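Local atomic coordinates of putative sortase (Streptococcus pneumoniae, PDB entry 2W1K), a protein that probably catalyses the transpeptidation that covalently links pilin subunits during assembly of the pneumococcal pilus fibre. Residues Q140-Y145 / A204-A209; L134-G139 / N168-I173. All coordinates share one frame; numbering follows the deposited sequence.

Interaction 1. Residues Q140-Y145 / A204-A209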
loop_
_atom_site.group_PDB
_atom_site.type_symbol
_atom_site.label_atom_id
_atom_site.label_comp_id
_atom_site.label_asym_id
_atom_site.label_seq_id
_atom_site.Cartn_x
_atom_site.Cartn_y
_atom_site.Cartn_z
ATOM N N GLN A 140 9.719 1.964 11.608
ATOM C CA GLN A 140 10.519 3.060 12.232
ATOM C C GLN A 140 10.235 4.434 11.737
ATOM O O GLN A 140 10.785 5.368 12.279
ATOM C CB GLN A 140 12.019 2.850 11.933
ATOM C CG GLN A 140 12.447 1.441 12.185
ATOM C CD GLN A 140 12.885 1.161 13.596
ATOM O OE1 GLN A 140 12.575 0.106 14.188
ATOM N NE2 GLN A 140 13.667 2.043 14.132
ATOM N N GLU A 141 9.470 4.540 10.657
ATOM C CA GLU A 141 9.128 5.811 10.040
ATOM C C GLU A 141 7.626 5.814 9.631
ATOM O O GLU A 141 7.068 4.775 9.208
ATOM C CB GLU A 141 9.892 5.957 8.736
ATOM C CG GLU A 141 11.388 5.781 8.937
ATOM C CD GLU A 141 12.158 5.806 7.635
ATOM O OE1 GLU A 141 11.920 4.852 6.844
ATOM O OE2 GLU A 141 12.972 6.758 7.342
ATOM N N ILE A 142 7.022 7.010 9.615
ATOM C CA ILE A 142 5.719 7.155 9.077
ATOM C C ILE A 142 5.860 8.009 7.863
ATOM O O ILE A 142 6.445 9.120 7.925
ATOM C CB ILE A 142 4.717 7.767 10.090
ATOM C CG1 ILE A 142 4.310 6.766 11.181
ATOM C CG2 ILE A 142 3.405 7.993 9.302
ATOM C CD1 ILE A 142 3.708 7.423 12.575
ATOM N N VAL A 143 5.361 7.553 6.719
ATOM C CA VAL A 143 5.570 8.375 5.503
ATOM C C VAL A 143 4.211 9.002 5.320
ATOM O O VAL A 143 3.202 8.311 5.479
ATOM C CB VAL A 143 5.888 7.501 4.292
ATOM C CG1 VAL A 143 6.006 8.323 3.039
ATOM C CG2 VAL A 143 7.172 6.654 4.605
ATOM N N GLU A 144 4.194 10.273 4.969
ATOM C CA GLU A 144 2.938 10.986 4.774
ATOM C C GLU A 144 2.750 11.230 3.277
ATOM O O GLU A 144 3.712 11.592 2.610
ATOM C CB GLU A 144 2.912 12.333 5.593
ATOM C CG GLU A 144 1.567 13.016 5.265
ATOM C CD GLU A 144 1.465 14.390 5.875
ATOM O OE1 GLU A 144 2.184 14.659 6.872
ATOM O OE2 GLU A 144 0.656 15.198 5.362
ATOM N N TYR A 145 1.542 10.978 2.766
ATOM C CA TYR A 145 1.145 11.313 1.359
ATOM C C TYR A 145 -0.126 12.163 1.327
ATOM O O TYR A 145 -0.858 12.246 2.263
ATOM C CB TYR A 145 0.781 9.982 0.619
ATOM C CG TYR A 145 1.931 8.995 0.388
ATOM C CD1 TYR A 145 2.421 8.166 1.410
ATOM C CD2 TYR A 145 2.489 8.866 -0.860
ATOM C CE1 TYR A 145 3.446 7.257 1.142
ATOM C CE2 TYR A 145 3.494 7.959 -1.134
ATOM C CZ TYR A 145 3.973 7.135 -0.141
ATOM O OH TYR A 145 4.992 6.187 -0.507
ATOM N N ALA A 204 2.734 13.151 17.561
ATOM C CA ALA A 204 1.453 13.657 17.047
ATOM C C ALA A 204 1.015 13.009 15.690
ATOM O O ALA A 204 -0.180 12.880 15.455
ATOM C CB ALA A 204 1.495 15.156 16.916
ATOM N N VAL A 205 1.954 12.616 14.813
ATOM C CA VAL A 205 1.570 11.955 13.551
ATOM C C VAL A 205 1.055 10.577 13.943
ATOM O O VAL A 205 0.005 10.142 13.472
ATOM C CB VAL A 205 2.811 11.824 12.554
ATOM C CG1 VAL A 205 2.455 11.045 11.272
ATOM C CG2 VAL A 205 3.403 13.223 12.235
ATOM N N ALA A 206 1.769 9.904 14.885
ATOM C CA ALA A 206 1.403 8.511 15.231
ATOM C C ALA A 206 0.018 8.570 15.874
ATOM O O ALA A 206 -0.798 7.649 15.715
ATOM C CB ALA A 206 2.406 7.869 16.223
ATOM N N ARG A 207 -0.216 9.621 16.647
ATOM C CA ARG A 207 -1.431 9.643 17.444
ATOM C C ARG A 207 -2.677 9.776 16.525
ATOM O O ARG A 207 -3.725 9.109 16.657
ATOM C CB ARG A 207 -1.287 10.801 18.456
ATOM C CG ARG A 207 -2.557 11.134 19.180
ATOM C CD ARG A 207 -2.236 12.136 20.256
ATOM N NE ARG A 207 -1.040 11.802 21.026
ATOM C CZ ARG A 207 0.082 12.541 21.091
ATOM N NH1 ARG A 207 0.245 13.666 20.379
ATOM N NH2 ARG A 207 1.076 12.137 21.880
ATOM N N VAL A 208 -2.550 10.685 15.590
ATOM C CA VAL A 208 -3.568 10.965 14.602
ATOM C C VAL A 208 -3.876 9.845 13.581
ATOM O O VAL A 208 -5.057 9.657 13.153
ATOM C CB VAL A 208 -3.047 12.165 13.820
ATOM C CG1 VAL A 208 -3.817 12.330 12.595
ATOM C CG2 VAL A 208 -3.156 13.444 14.726
ATOM N N ALA A 209 -2.803 9.173 13.152
ATOM C CA ALA A 209 -2.810 8.121 12.136
ATOM C C ALA A 209 -3.155 6.731 12.675
ATOM O O ALA A 209 -3.912 5.981 12.031
ATOM C CB ALA A 209 -1.444 8.049 11.457
#

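Interaction 2. Residues L134-G139 / N168-I173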
loop_
_atom_site.group_PDB
_atom_site.type_symbol
_atom_site.label_atom_id
_atom_site.label_comp_id
_atom_site.label_asym_id
_atom_site.label_seq_id
_atom_site.Cartn_x
_atom_site.Cartn_y
_atom_site.Cartn_z
ATOM N N LEU A 134 -2.766 10.269 3.882
ATOM C CA LEU A 134 -2.603 8.826 4.035
ATOM C C LEU A 134 -1.269 8.770 4.765
ATOM O O LEU A 134 -0.300 9.484 4.398
ATOM C CB LEU A 134 -2.495 8.211 2.632
ATOM C CG LEU A 134 -2.202 6.709 2.507
ATOM C CD1 LEU A 134 -2.759 6.021 1.229
ATOM C CD2 LEU A 134 -0.714 6.395 2.627
ATOM N N TYR A 135 -1.223 7.948 5.806
ATOM C CA TYR A 135 0.015 7.718 6.526
ATOM C C TYR A 135 0.423 6.231 6.381
ATOM O O TYR A 135 -0.443 5.318 6.515
ATOM C CB TYR A 135 -0.175 8.032 7.984
ATOM C CG TYR A 135 -0.532 9.497 8.213
ATOM C CD1 TYR A 135 0.441 10.460 8.167
ATOM C CD2 TYR A 135 -1.874 9.912 8.466
ATOM C CE1 TYR A 135 0.160 11.755 8.391
ATOM C CE2 TYR A 135 -2.205 11.257 8.652
ATOM C CZ TYR A 135 -1.162 12.170 8.656
ATOM O OH TYR A 135 -1.352 13.509 8.872
ATOM N N TYR A 136 1.737 6.001 6.148
ATOM C CA TYR A 136 2.176 4.680 5.894
ATOM C C TYR A 136 3.267 4.362 6.917
ATOM O O TYR A 136 4.277 5.033 6.972
ATOM C CB TYR A 136 2.706 4.556 4.397
ATOM C CG TYR A 136 3.212 3.181 4.144
ATOM C CD1 TYR A 136 2.338 2.150 3.802
ATOM C CD2 TYR A 136 4.575 2.861 4.298
ATOM C CE1 TYR A 136 2.777 0.822 3.620
ATOM C CE2 TYR A 136 5.031 1.531 4.165
ATOM C CZ TYR A 136 4.136 0.537 3.795
ATOM O OH TYR A 136 4.537 -0.769 3.734
ATOM N N ASP A 137 3.154 3.282 7.665
ATOM C CA ASP A 137 4.155 3.020 8.685
ATOM C C ASP A 137 5.029 1.801 8.338
ATOM O O ASP A 137 4.471 0.684 8.169
ATOM C CB ASP A 137 3.401 2.858 10.008
ATOM C CG ASP A 137 4.311 2.724 11.192
ATOM O OD1 ASP A 137 5.558 2.578 11.038
ATOM O OD2 ASP A 137 3.741 2.758 12.331
ATOM N N ASN A 138 6.353 1.989 8.171
ATOM C CA ASN A 138 7.239 0.874 7.757
ATOM C C ASN A 138 7.899 0.297 8.967
ATOM O O ASN A 138 8.839 -0.527 8.864
ATOM C CB ASN A 138 8.350 1.271 6.751
ATOM C CG ASN A 138 9.270 2.417 7.227
ATOM O OD1 ASN A 138 9.518 2.641 8.382
ATOM N ND2 ASN A 138 9.764 3.126 6.290
ATOM N N GLY A 139 7.437 0.742 10.123
ATOM C CA GLY A 139 8.053 0.270 11.379
ATOM C C GLY A 139 8.718 1.322 12.202
ATOM O O GLY A 139 8.337 1.550 13.365
ATOM N N ASN A 168 6.872 10.694 -6.703
ATOM C CA ASN A 168 6.850 9.553 -5.840
ATOM C C ASN A 168 5.378 9.370 -5.415
ATOM O O ASN A 168 4.825 10.232 -4.719
ATOM C CB ASN A 168 7.788 9.756 -4.639
ATOM C CG ASN A 168 7.924 8.509 -3.782
ATOM O OD1 ASN A 168 7.046 8.187 -2.971
ATOM N ND2 ASN A 168 9.049 7.805 -3.930
ATOM N N ILE A 169 4.789 8.229 -5.792
ATOM C CA ILE A 169 3.351 8.058 -5.737
ATOM C C ILE A 169 2.980 6.776 -5.056
ATOM O O ILE A 169 3.712 5.797 -5.162
ATOM C CB ILE A 169 2.794 8.000 -7.173
ATOM C CG1 ILE A 169 3.228 9.256 -7.971
ATOM C CG2 ILE A 169 1.266 7.837 -7.171
ATOM C CD1 ILE A 169 2.557 10.651 -7.569
ATOM N N MET A 170 1.882 6.798 -4.320
ATOM C CA MET A 170 1.256 5.573 -3.880
ATOM C C MET A 170 -0.128 5.544 -4.523
ATOM O O MET A 170 -0.874 6.576 -4.391
ATOM C CB MET A 170 1.059 5.539 -2.359
ATOM C CG MET A 170 0.419 4.214 -1.875
ATOM S SD MET A 170 0.467 4.099 -0.088
ATOM C CE MET A 170 2.102 3.351 0.089
ATOM N N THR A 171 -0.430 4.472 -5.267
ATOM C CA THR A 171 -1.744 4.417 -5.963
ATOM C C THR A 171 -2.577 3.329 -5.294
ATOM O O THR A 171 -2.080 2.196 -5.055
ATOM C CB THR A 171 -1.626 4.125 -7.472
ATOM O OG1 THR A 171 -0.893 5.202 -8.104
ATOM C CG2 THR A 171 -3.041 3.898 -8.176
ATOM N N LEU A 172 -3.794 3.705 -4.851
ATOM C CA LEU A 172 -4.770 2.757 -4.264
ATOM C C LEU A 172 -5.675 2.209 -5.392
ATOM O O LEU A 172 -6.212 2.980 -6.204
ATOM C CB LEU A 172 -5.611 3.456 -3.212
ATOM C CG LEU A 172 -4.988 3.557 -1.814
ATOM C CD1 LEU A 172 -3.488 3.396 -1.557
ATOM C CD2 LEU A 172 -5.638 4.442 -0.792
ATOM N N ILE A 173 -5.870 0.881 -5.437
ATOM C CA ILE A 173 -6.742 0.332 -6.480
ATOM C C ILE A 173 -7.820 -0.545 -5.850
ATOM O O ILE A 173 -7.537 -1.338 -4.961
ATOM C CB ILE A 173 -5.943 -0.542 -7.524
ATOM C CG1 ILE A 173 -6.917 -0.984 -8.650
ATOM C CG2 ILE A 173 -5.213 -1.728 -6.795
ATOM C CD1 ILE A 173 -6.198 -1.581 -9.911
#

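Interaction 1. Residues Q140-Y145 / A204-A209
Ile142 reaches from strand 141-153 to helix 202-209 and makes the two apolar side-chain contacts of this interface, one with each of its branches. Its chain and that of Val205 run alongside in opposite senses, so they meet along their flanks. Ile142 CG2 lies 3.8 Å from Val205 CG1. The longer branch goes further: with CG1 beside the backbone N (chi1 -74°) and chi2 extended, CD1 is carried onto the helix at Ala206, 3.7 Å from its CA and 3.9 Å from its CB. Lying against both atoms of the alanine, the methyl rests on the helix backbone itself. Tyr135 of the adjoining strand 133-137 touches both Ile142 and Val205, and Phe210 adds a further neighbour to Ile142.

No hydrogen bond joins the two segments. The polar groups are engaged with other parts of the chain: Glu144 OE1 is hydrogen-bonded to Tyr195 OH, and Ala209 O, near the helix end, accepts from Ser68 OG. Backbone bonding between Ile142 and Tyr195 ties the strand to its neighbour 183-196.

Val143 points away from the helix while Ile142 points toward it, in the usual strand alternation. The arrangement is that of the short helix that follows the last strand, packed on the outer face of the sortase beta-barrel.

Interaction 2. Residues L134-G139 / N168-I173
Leu134 and Met170 meet with the methionine chain nearly perpendicular to the leucine, Leu134 CD2 lying 3.7 Å from Met170 SD. The other methyl of the leucine takes a different partner: Leu134 and Leu172 meet tip to tip, CD1 of Leu134 standing 3.9 Å from CD2 of Leu172 and equally close to its CD1. Beyond the sulfur, Met170 CE approaches Tyr136 CD1 to 3.9 Å, reaching the aromatic ring obliquely. The methionine runs extended through its first two torsions and then bends at chi3 (-87°), which lets SD serve Leu134 while CE turns to the tyrosine.

Leu134 and Tyr136 lie two apart on one strand, Met170 and Leu172 two apart on the other, so each strand offers one face. The strands do not pair: their axes pass 10.7 Å apart at 102°, facing each other across the barrel interior. Leu67 packs on Leu134 and Met170, and Ile69 and Phe189 on both leucines.

Further out, Asp137 ends the first strand in an Asx turn. Its OD1 accepts from Gly139 N at 2.8 Å, the donor standing 36° out of the carboxylate plane, while OD2 forms a salt bridge with Lys197 and a hydrogen bond with His9. On the second strand Thr171, which points away, binds Asn188 and Arg107 through OG1. Thr171 and Leu172 open the TLXTC signature of sortases. With methyls, a thioether and an obliquely met aromatic ring, the buried contact depends on shape and dispersion; no hydrogen bond crosses it, and the polar groups of Asp137 and Thr171 find their partners away from it.

Overall arrangement
Interaction 2 is wholly buried near the centre of the chain, whereas interaction 1 lies farther out and only partly buried, their centres about 11 Å apart. They share one sheet: strands 133-137 and 141-153 are antiparallel neighbours, joined by Val143 N to Tyr136 O (2.8 Å) and Tyr145 N to Leu134 O (2.9 Å). The strand pair therefore works on both faces, with Ile142 and Tyr135 turned to helix 202-209 and Leu134, Tyr136 and Tyr145 to the interior. Both contacts are apolar, but the outer one uses small aliphatic groups, while the inner one adds a thioether and an aromatic ring.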